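Local coordinates for protein D-aminopeptidase (Bacillus subtilis, PDB 1HI9) that hydrolyses N-terminal residues from peptides containing D-amino acids, using two zinc ions per subunit inside a self-compartmentalizing homodecamer, at residues R96-G102 with V146-A152; L164-V168 with K207-L211; N225-W231 with A268-C274. One frame throughout, in Å; residues are numbered along the deposited sequence.

Contact 1: residues R96-G102 with V146-A152; sequences RGALFLG and VPVLMVA
Four backbone hydrogen bonds join these segments as parallel neighbours in the central mixed sheet of an alpha/beta fold, with a beta bulge interrupting the ladder. A98 N donates to P147 O at 2.9 Å, and L149 N returns a bond to A98 O, also at 2.9 Å. Beyond the bulge, F100 N donates to M150 O at 2.9 Å and A152 N to F100 O at 2.7 Å. The short axes of 97-101 and 148-152 approach to 4.6 Å at 15°. A98 pairs with V148, but L99 pairs with M150 and F100 with V151, so L149 is the extra residue; its phi/psi of -71/-38 departs from the extended conformation of the strand. CA-H...O contacts reinforce the ladder, L99 CA lying 3.5 Å from M150 O and V151 CA 3.3 Å from F100 O. The opposite edge of 97-101 bonds to the backbone of Y4 and S6, which makes this an interior strand. On one face, L99 CG packs 3.9 Å from M150 CB, L99 reaching C42 of helix 28-48 and M150 reaching A201 of helix 187-203. The other face carries A98, F100, V148 and V151. At the entry, where G97 has no side chain, its CA comes within 3.5 Å of V146 CG1; an ideal CB there would clash with L149 CD1. F100 adopts chi1 m and V148 chi1 t, and V148 CG1 sits over the phenyl face in a CH-pi contact, 4.2 Å from the F100 ring centroid and 11° off its normal.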
loop_
_atom_site.group_PDB
_atom_site.type_symbol
_atom_site.label_atom_id
_atom_site.label_comp_id
_atom_site.label_asym_id
_atom_site.label_seq_id
_atom_site.Cartn_x
_atom_site.Cartn_y
_atom_site.Cartn_z
ATOM N N ARG A 96 50.107 2.435 -11.374
ATOM C CA ARG A 96 51.011 3.558 -11.171
ATOM C C ARG A 96 50.488 4.452 -10.050
ATOM O O ARG A 96 51.263 5.063 -9.315
ATOM C CB ARG A 96 51.136 4.353 -12.483
ATOM C CG ARG A 96 51.959 5.661 -12.437
ATOM C CD ARG A 96 53.487 5.486 -12.324
ATOM N NE ARG A 96 53.918 5.448 -10.948
ATOM C CZ ARG A 96 54.621 6.336 -10.248
ATOM N NH1 ARG A 96 54.849 6.021 -8.988
ATOM N NH2 ARG A 96 55.109 7.471 -10.737
ATOM N N GLY A 97 49.168 4.521 -9.914
ATOM C CA GLY A 97 48.591 5.355 -8.881
ATOM C C GLY A 97 47.094 5.178 -8.770
ATOM O O GLY A 97 46.462 4.529 -9.610
ATOM N N ALA A 98 46.526 5.764 -7.723
ATOM C CA ALA A 98 45.101 5.677 -7.486
ATOM C C ALA A 98 44.484 7.061 -7.429
ATOM O O ALA A 98 45.138 8.025 -7.035
ATOM C CB ALA A 98 44.833 4.926 -6.190
ATOM N N LEU A 99 43.219 7.146 -7.836
ATOM C CA LEU A 99 42.480 8.405 -7.842
ATOM C C LEU A 99 41.121 8.180 -7.175
ATOM O O LEU A 99 40.316 7.378 -7.646
ATOM C CB LEU A 99 42.291 8.879 -9.285
ATOM C CG LEU A 99 41.915 10.348 -9.530
ATOM C CD1 LEU A 99 41.940 10.648 -11.034
ATOM C CD2 LEU A 99 40.543 10.632 -8.967
ATOM N N PHE A 100 40.877 8.880 -6.071
ATOM C CA PHE A 100 39.609 8.756 -5.349
ATOM C C PHE A 100 38.701 9.901 -5.780
ATOM O O PHE A 100 39.065 11.068 -5.633
ATOM C CB PHE A 100 39.849 8.815 -3.834
ATOM C CG PHE A 100 40.669 7.672 -3.293
ATOM C CD1 PHE A 100 41.029 7.638 -1.948
ATOM C CD2 PHE A 100 41.064 6.623 -4.105
ATOM C CE1 PHE A 100 41.765 6.578 -1.432
ATOM C CE2 PHE A 100 41.797 5.565 -3.593
ATOM C CZ PHE A 100 42.147 5.542 -2.256
ATOM N N LEU A 101 37.525 9.561 -6.300
ATOM C CA LEU A 101 36.562 10.552 -6.798
ATOM C C LEU A 101 35.238 10.519 -6.048
ATOM O O LEU A 101 34.740 9.453 -5.694
ATOM C CB LEU A 101 36.282 10.296 -8.281
ATOM C CG LEU A 101 36.226 11.464 -9.261
ATOM C CD1 LEU A 101 35.754 10.925 -10.599
ATOM C CD2 LEU A 101 35.302 12.561 -8.782
ATOM N N GLY A 102 34.662 11.695 -5.834
ATOM C CA GLY A 102 33.395 11.778 -5.140
ATOM C C GLY A 102 33.458 11.325 -3.698
ATOM O O GLY A 102 32.474 10.817 -3.155
ATOM N N VAL A 146 51.044 1.428 -3.965
ATOM C CA VAL A 146 50.447 2.325 -4.931
ATOM C C VAL A 146 50.070 3.595 -4.203
ATOM O O VAL A 146 49.413 3.560 -3.170
ATOM C CB VAL A 146 49.202 1.717 -5.576
ATOM C CG1 VAL A 146 48.581 2.718 -6.523
ATOM C CG2 VAL A 146 49.578 0.440 -6.312
ATOM N N PRO A 147 50.518 4.739 -4.719
ATOM C CA PRO A 147 50.221 6.035 -4.106
ATOM C C PRO A 147 48.888 6.638 -4.557
ATOM O O PRO A 147 48.459 6.453 -5.696
ATOM C CB PRO A 147 51.404 6.887 -4.540
ATOM C CG PRO A 147 51.665 6.366 -5.939
ATOM C CD PRO A 147 51.554 4.868 -5.763
ATOM N N VAL A 148 48.241 7.353 -3.643
ATOM C CA VAL A 148 46.981 8.006 -3.933
ATOM C C VAL A 148 47.363 9.374 -4.490
ATOM O O VAL A 148 47.672 10.304 -3.744
ATOM C CB VAL A 148 46.134 8.175 -2.657
ATOM C CG1 VAL A 148 44.870 8.945 -2.966
ATOM C CG2 VAL A 148 45.800 6.805 -2.076
ATOM N N LEU A 149 47.349 9.486 -5.811
ATOM C CA LEU A 149 47.741 10.716 -6.481
ATOM C C LEU A 149 46.775 11.873 -6.326
ATOM O O LEU A 149 47.188 13.026 -6.193
ATOM C CB LEU A 149 47.959 10.439 -7.967
ATOM C CG LEU A 149 48.942 9.308 -8.273
ATOM C CD1 LEU A 149 49.138 9.188 -9.787
ATOM C CD2 LEU A 149 50.276 9.586 -7.589
ATOM N N MET A 150 45.484 11.565 -6.340
ATOM C CA MET A 150 44.464 12.598 -6.249
ATOM C C MET A 150 43.228 12.136 -5.485
ATOM O O MET A 150 42.888 10.955 -5.482
ATOM C CB MET A 150 44.056 13.015 -7.661
ATOM C CG MET A 150 43.158 14.232 -7.742
ATOM S SD MET A 150 42.642 14.507 -9.439
ATOM C CE MET A 150 40.891 14.794 -9.228
ATOM N N VAL A 151 42.561 13.089 -4.849
ATOM C CA VAL A 151 41.342 12.830 -4.102
ATOM C C VAL A 151 40.397 13.997 -4.378
ATOM O O VAL A 151 40.755 15.149 -4.146
ATOM C CB VAL A 151 41.619 12.740 -2.575
ATOM C CG1 VAL A 151 40.308 12.623 -1.808
ATOM C CG2 VAL A 151 42.498 11.531 -2.269
ATOM N N ALA A 152 39.203 13.699 -4.893
ATOM C CA ALA A 152 38.216 14.729 -5.191
ATOM C C ALA A 152 36.956 14.509 -4.369
ATOM O O ALA A 152 36.584 13.375 -4.060
ATOM C CB ALA A 152 37.878 14.721 -6.666
#

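Contact 2: residues L164-V168 with K207-L211; sequences LIPNV and KVKPL
K207 begins the second segment by offering its carbonyl: N167 ND2 donates to K207 O at 2.8 Å, with N167 chi1 in m, while the aliphatic chain of K207 runs out from the contact. V208 supplies an apolar contact. With chi1 t, its CG1 lies 3.9 Å from I165 CG2, and its CG2 lies 3.6 Å from N167 O; the CA atoms of V208 and N167 are 5.7 Å apart. At K209 the backbone takes part through a water, which accepts from K209 N at 3.2 Å and donates to P166 O at a short 2.4 Å. L211 points back across, its CD1 meeting L164 CD2 at 3.5 Å; I165 and L211 both also pack on A138 of helix 133-143. Neither segment is helix or strand. Residues 164-168 are shaped by V168 N donating to I165 O at 3.3 Å, with P166 at phi/psi -60/135 and N167 at 66/8: a type II beta turn, here linking helix 155-162 to strand 169-176 of the alpha/beta sheet.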
loop_
_atom_site.group_PDB
_atom_site.type_symbol
_atom_site.label_atom_id
_atom_site.label_comp_id
_atom_site.label_asym_id
_atom_site.label_seq_id
_atom_site.Cartn_x
_atom_site.Cartn_y
_atom_site.Cartn_z
ATOM N N LEU A 164 46.531 13.434 5.624
ATOM C CA LEU A 164 46.930 12.042 5.724
ATOM C C LEU A 164 47.998 11.680 4.703
ATOM O O LEU A 164 48.939 10.957 5.013
ATOM C CB LEU A 164 45.710 11.142 5.527
ATOM C CG LEU A 164 45.974 9.636 5.576
ATOM C CD1 LEU A 164 46.234 9.225 7.009
ATOM C CD2 LEU A 164 44.787 8.883 5.019
ATOM N N ILE A 165 47.852 12.192 3.487
ATOM C CA ILE A 165 48.791 11.907 2.408
ATOM C C ILE A 165 49.553 13.160 1.971
ATOM O O ILE A 165 48.993 14.062 1.348
ATOM C CB ILE A 165 48.050 11.352 1.179
ATOM C CG1 ILE A 165 47.142 10.194 1.599
ATOM C CG2 ILE A 165 49.062 10.898 0.127
ATOM C CD1 ILE A 165 46.216 9.710 0.496
ATOM N N PRO A 166 50.851 13.222 2.283
ATOM C CA PRO A 166 51.683 14.372 1.914
ATOM C C PRO A 166 51.759 14.636 0.403
ATOM O O PRO A 166 51.953 13.714 -0.395
ATOM C CB PRO A 166 53.046 14.010 2.500
ATOM C CG PRO A 166 52.681 13.157 3.707
ATOM C CD PRO A 166 51.595 12.274 3.129
ATOM N N ASN A 167 51.612 15.904 0.023
ATOM C CA ASN A 167 51.677 16.335 -1.373
ATOM C C ASN A 167 50.555 15.823 -2.264
ATOM O O ASN A 167 50.592 16.008 -3.481
ATOM C CB ASN A 167 53.018 15.935 -2.003
ATOM C CG ASN A 167 54.201 16.347 -1.157
ATOM O OD1 ASN A 167 54.333 17.512 -0.787
ATOM N ND2 ASN A 167 55.064 15.386 -0.836
ATOM N N VAL A 168 49.558 15.179 -1.676
ATOM C CA VAL A 168 48.455 14.662 -2.468
ATOM C C VAL A 168 47.715 15.821 -3.129
ATOM O O VAL A 168 47.632 16.914 -2.571
ATOM C CB VAL A 168 47.458 13.866 -1.594
ATOM C CG1 VAL A 168 46.774 14.791 -0.593
ATOM C CG2 VAL A 168 46.427 13.183 -2.479
ATOM N N LYS A 207 56.059 13.132 -6.379
ATOM C CA LYS A 207 56.096 13.732 -5.051
ATOM C C LYS A 207 55.171 13.068 -4.035
ATOM O O LYS A 207 55.152 13.442 -2.858
ATOM C CB LYS A 207 55.779 15.228 -5.142
ATOM C CG LYS A 207 56.856 16.024 -5.867
ATOM C CD LYS A 207 56.586 17.518 -5.843
ATOM C CE LYS A 207 57.714 18.290 -6.526
ATOM N NZ LYS A 207 57.449 19.757 -6.544
ATOM N N VAL A 208 54.416 12.071 -4.484
ATOM C CA VAL A 208 53.494 11.373 -3.598
ATOM C C VAL A 208 53.927 9.944 -3.319
ATOM O O VAL A 208 54.239 9.187 -4.238
ATOM C CB VAL A 208 52.077 11.341 -4.181
ATOM C CG1 VAL A 208 51.130 10.672 -3.194
ATOM C CG2 VAL A 208 51.619 12.753 -4.495
ATOM N N LYS A 209 53.934 9.577 -2.042
ATOM C CA LYS A 209 54.337 8.235 -1.649
ATOM C C LYS A 209 53.178 7.406 -1.127
ATOM O O LYS A 209 52.210 7.939 -0.589
ATOM C CB LYS A 209 55.436 8.294 -0.583
ATOM C CG LYS A 209 56.818 8.648 -1.111
ATOM C CD LYS A 209 57.863 8.415 -0.037
ATOM C CE LYS A 209 59.280 8.563 -0.583
ATOM N NZ LYS A 209 60.334 8.166 0.422
ATOM N N PRO A 210 53.264 6.080 -1.286
ATOM C CA PRO A 210 52.220 5.163 -0.828
ATOM C C PRO A 210 52.048 5.256 0.681
ATOM O O PRO A 210 53.020 5.422 1.411
ATOM C CB PRO A 210 52.748 3.793 -1.261
ATOM C CG PRO A 210 53.546 4.111 -2.488
ATOM C CD PRO A 210 54.289 5.357 -2.057
ATOM N N LEU A 211 50.803 5.165 1.140
ATOM C CA LEU A 211 50.517 5.228 2.562
ATOM C C LEU A 211 50.752 3.833 3.137
ATOM O O LEU A 211 49.812 3.056 3.323
ATOM C CB LEU A 211 49.063 5.641 2.789
ATOM C CG LEU A 211 48.774 6.583 3.960
ATOM C CD1 LEU A 211 47.297 6.482 4.316
ATOM C CD2 LEU A 211 49.618 6.227 5.158
HETATM O O HOH W 1 52.779 11.527 0.191
#

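Contact 3: residues N225-W231 with A268-C274; sequences NYGQAEW and AMRTSFC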
loop_
_atom_site.group_PDB
_atom_site.type_symbol
_atom_site.label_atom_id
_atom_site.label_comp_id
_atom_site.label_asym_id
_atom_site.label_seq_id
_atom_site.Cartn_x
_atom_site.Cartn_y
_atom_site.Cartn_z
ATOM N N ASN A 225 26.213 2.700 18.928
ATOM C CA ASN A 225 25.605 2.123 20.136
ATOM C C ASN A 225 26.214 0.770 20.488
ATOM O O ASN A 225 26.934 0.171 19.691
ATOM C CB ASN A 225 24.073 2.000 19.992
ATOM C CG ASN A 225 23.655 1.044 18.889
ATOM O OD1 ASN A 225 23.087 1.452 17.864
ATOM N ND2 ASN A 225 23.933 -0.236 19.090
ATOM N N TYR A 226 25.926 0.288 21.688
ATOM C CA TYR A 226 26.474 -0.982 22.138
ATOM C C TYR A 226 25.944 -2.199 21.359
ATOM O O TYR A 226 26.640 -3.211 21.201
ATOM C CB TYR A 226 26.208 -1.159 23.629
ATOM C CG TYR A 226 27.117 -2.170 24.282
ATOM C CD1 TYR A 226 28.431 -1.835 24.645
ATOM C CD2 TYR A 226 26.674 -3.467 24.528
ATOM C CE1 TYR A 226 29.278 -2.777 25.241
ATOM C CE2 TYR A 226 27.509 -4.409 25.119
ATOM C CZ TYR A 226 28.799 -4.064 25.470
ATOM O OH TYR A 226 29.598 -5.021 26.031
ATOM N N GLY A 227 24.707 -2.107 20.887
ATOM C CA GLY A 227 24.152 -3.192 20.103
ATOM C C GLY A 227 24.988 -3.502 18.863
ATOM O O GLY A 227 25.232 -4.665 18.533
ATOM N N GLN A 228 25.451 -2.471 18.170
ATOM C CA GLN A 228 26.243 -2.687 16.967
ATOM C C GLN A 228 27.578 -3.299 17.335
ATOM O O GLN A 228 28.138 -4.093 16.578
ATOM C CB GLN A 228 26.445 -1.368 16.229
ATOM C CG GLN A 228 25.123 -0.692 15.895
ATOM C CD GLN A 228 25.282 0.792 15.635
ATOM O OE1 GLN A 228 26.006 1.487 16.369
ATOM N NE2 GLN A 228 24.594 1.296 14.608
ATOM N N ALA A 229 28.093 -2.930 18.501
ATOM C CA ALA A 229 29.353 -3.494 18.952
ATOM C C ALA A 229 29.163 -4.991 19.245
ATOM O O ALA A 229 29.997 -5.806 18.868
ATOM C CB ALA A 229 29.848 -2.761 20.203
ATOM N N GLU A 230 28.067 -5.353 19.909
ATOM C CA GLU A 230 27.814 -6.764 20.212
ATOM C C GLU A 230 27.747 -7.599 18.939
ATOM O O GLU A 230 28.294 -8.693 18.889
ATOM C CB GLU A 230 26.501 -6.929 20.980
ATOM C CG GLU A 230 26.472 -6.222 22.324
ATOM C CD GLU A 230 25.129 -6.325 23.025
ATOM O OE1 GLU A 230 24.086 -6.052 22.366
ATOM O OE2 GLU A 230 25.118 -6.665 24.243
ATOM N N TRP A 231 27.061 -7.091 17.916
ATOM C CA TRP A 231 26.961 -7.811 16.650
ATOM C C TRP A 231 28.355 -8.083 16.076
ATOM O O TRP A 231 28.689 -9.220 15.741
ATOM C CB TRP A 231 26.138 -7.013 15.631
ATOM C CG TRP A 231 24.673 -7.410 15.533
ATOM C CD1 TRP A 231 23.587 -6.701 15.987
ATOM C CD2 TRP A 231 24.143 -8.583 14.895
ATOM N NE1 TRP A 231 22.422 -7.359 15.662
ATOM C CE2 TRP A 231 22.732 -8.509 14.994
ATOM C CE3 TRP A 231 24.723 -9.679 14.250
ATOM C CZ2 TRP A 231 21.893 -9.502 14.468
ATOM C CZ3 TRP A 231 23.887 -10.668 13.725
ATOM C CH2 TRP A 231 22.485 -10.568 13.835
ATOM N N ALA A 268 27.113 -5.169 12.060
ATOM C CA ALA A 268 26.587 -4.027 12.788
ATOM C C ALA A 268 25.347 -3.467 12.107
ATOM O O ALA A 268 24.444 -2.962 12.770
ATOM C CB ALA A 268 27.666 -2.946 12.913
ATOM N N MET A 269 25.299 -3.574 10.785
ATOM C CA MET A 269 24.164 -3.073 10.013
ATOM C C MET A 269 22.830 -3.715 10.403
ATOM O O MET A 269 21.772 -3.122 10.207
ATOM C CB MET A 269 24.420 -3.301 8.526
ATOM C CG MET A 269 24.816 -2.062 7.774
ATOM S SD MET A 269 23.418 -0.955 7.603
ATOM C CE MET A 269 22.758 -1.524 6.020
ATOM N N ARG A 270 22.886 -4.921 10.958
ATOM C CA ARG A 270 21.682 -5.648 11.356
ATOM C C ARG A 270 21.071 -5.161 12.667
ATOM O O ARG A 270 19.942 -5.516 13.000
ATOM C CB ARG A 270 21.999 -7.145 11.473
ATOM C CG ARG A 270 22.665 -7.733 10.238
ATOM C CD ARG A 270 21.764 -7.563 9.022
ATOM N NE ARG A 270 21.004 -8.777 8.730
ATOM C CZ ARG A 270 21.545 -9.903 8.268
ATOM N NH1 ARG A 270 22.853 -9.968 8.045
ATOM N NH2 ARG A 270 20.784 -10.966 8.026
ATOM N N THR A 271 21.821 -4.358 13.416
ATOM C CA THR A 271 21.345 -3.850 14.704
ATOM C C THR A 271 19.983 -3.155 14.633
ATOM O O THR A 271 19.751 -2.272 13.805
ATOM C CB THR A 271 22.359 -2.874 15.325
ATOM O OG1 THR A 271 23.653 -3.487 15.332
ATOM C CG2 THR A 271 21.966 -2.524 16.759
ATOM N N SER A 272 19.089 -3.565 15.525
ATOM C CA SER A 272 17.753 -2.996 15.589
ATOM C C SER A 272 17.654 -1.984 16.736
ATOM O O SER A 272 18.577 -1.847 17.544
ATOM C CB SER A 272 16.718 -4.115 15.789
ATOM O OG SER A 272 16.870 -4.740 17.057
ATOM N N PHE A 273 16.524 -1.286 16.803
ATOM C CA PHE A 273 16.277 -0.289 17.844
ATOM C C PHE A 273 17.321 0.825 17.797
ATOM O O PHE A 273 18.002 1.104 18.783
ATOM C CB PHE A 273 16.270 -0.956 19.231
ATOM C CG PHE A 273 15.680 -0.098 20.325
ATOM C CD1 PHE A 273 14.356 0.341 20.255
ATOM C CD2 PHE A 273 16.447 0.258 21.433
ATOM C CE1 PHE A 273 13.804 1.120 21.271
ATOM C CE2 PHE A 273 15.906 1.037 22.457
ATOM C CZ PHE A 273 14.580 1.470 22.377
ATOM N N CYS A 274 17.446 1.447 16.629
ATOM C CA CYS A 274 18.385 2.547 16.434
ATOM C C CYS A 274 18.094 3.247 15.106
ATOM O O CYS A 274 18.877 4.065 14.642
ATOM C CB CYS A 274 19.841 2.042 16.455
ATOM S SG CYS A 274 20.364 0.983 15.040
#
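N225 holds the N-cap position of helix 226-232, with its CB directed toward the C-terminal tail. The cap is steadied from within: Q228, three residues on, turns its OE1 back to accept from N225 N at 2.8 Å, the N3-to-N-cap bond familiar from capping boxes. G227 follows, and the lack of a side chain matters here, since an ideal CB would lie a tight 3.0 Å from T271 CG2. The CA atoms of Q228 and A268 come to 4.4 Å, the nearest such pair between the segments. Q228 CB rests 3.9 Å from A268 CB, and T271 OG1 presses to 3.2 Å from Q228 CA. That hydroxyl is already committed, donating to A268 O at 2.7 Å, while T271 N bonds the same A268 O at 3.0 Å and closes the type I turn that follows helix 254-268. E230 faces elsewhere, its OE1 accepting from R179 N of the second subunit. W231, one turn beyond Q228, lays its indole against the A268-T271 turn: R270 CB sits over the six-membered ring, 4.0 Å from its centroid and 20° off the normal, a CH-pi contact, and T271 OG1 lies 3.3 Å from W231 CD1. The guanidinium of R270 forms a salt bridge with E266 of the third subunit. F273 stacks edge-to-face on H115, the assigned nucleophile, of the second subunit. Across the segments the contact rests on van der Waals and CH-pi contacts; Q228 and T271 bond within their own segments, while R270, E230 and the penultimate F273 reach other subunits.

Overall arrangement
Contacts 1 and 2 form one continuous packing unit, their centres 10 Å apart: V148 CB meets I165 CD1 at 3.5 Å, and V148 O lies 3.5 Å from V208 CG1. The loops of contact 2 thus cover the start of strand 148-152. The metal site lies toward the other end of the contact 1 strands, where G102 lies about 8 Å from a zinc, measured to the ion; D8 ligates both zincs. Contact 3 stands apart, across the chain's centre, its centre 33 Å from that of contact 1 and 35 Å from that of contact 2. Its F273 meets H115, the nucleophile of a neighbouring subunit, so the tail probably lines that active site.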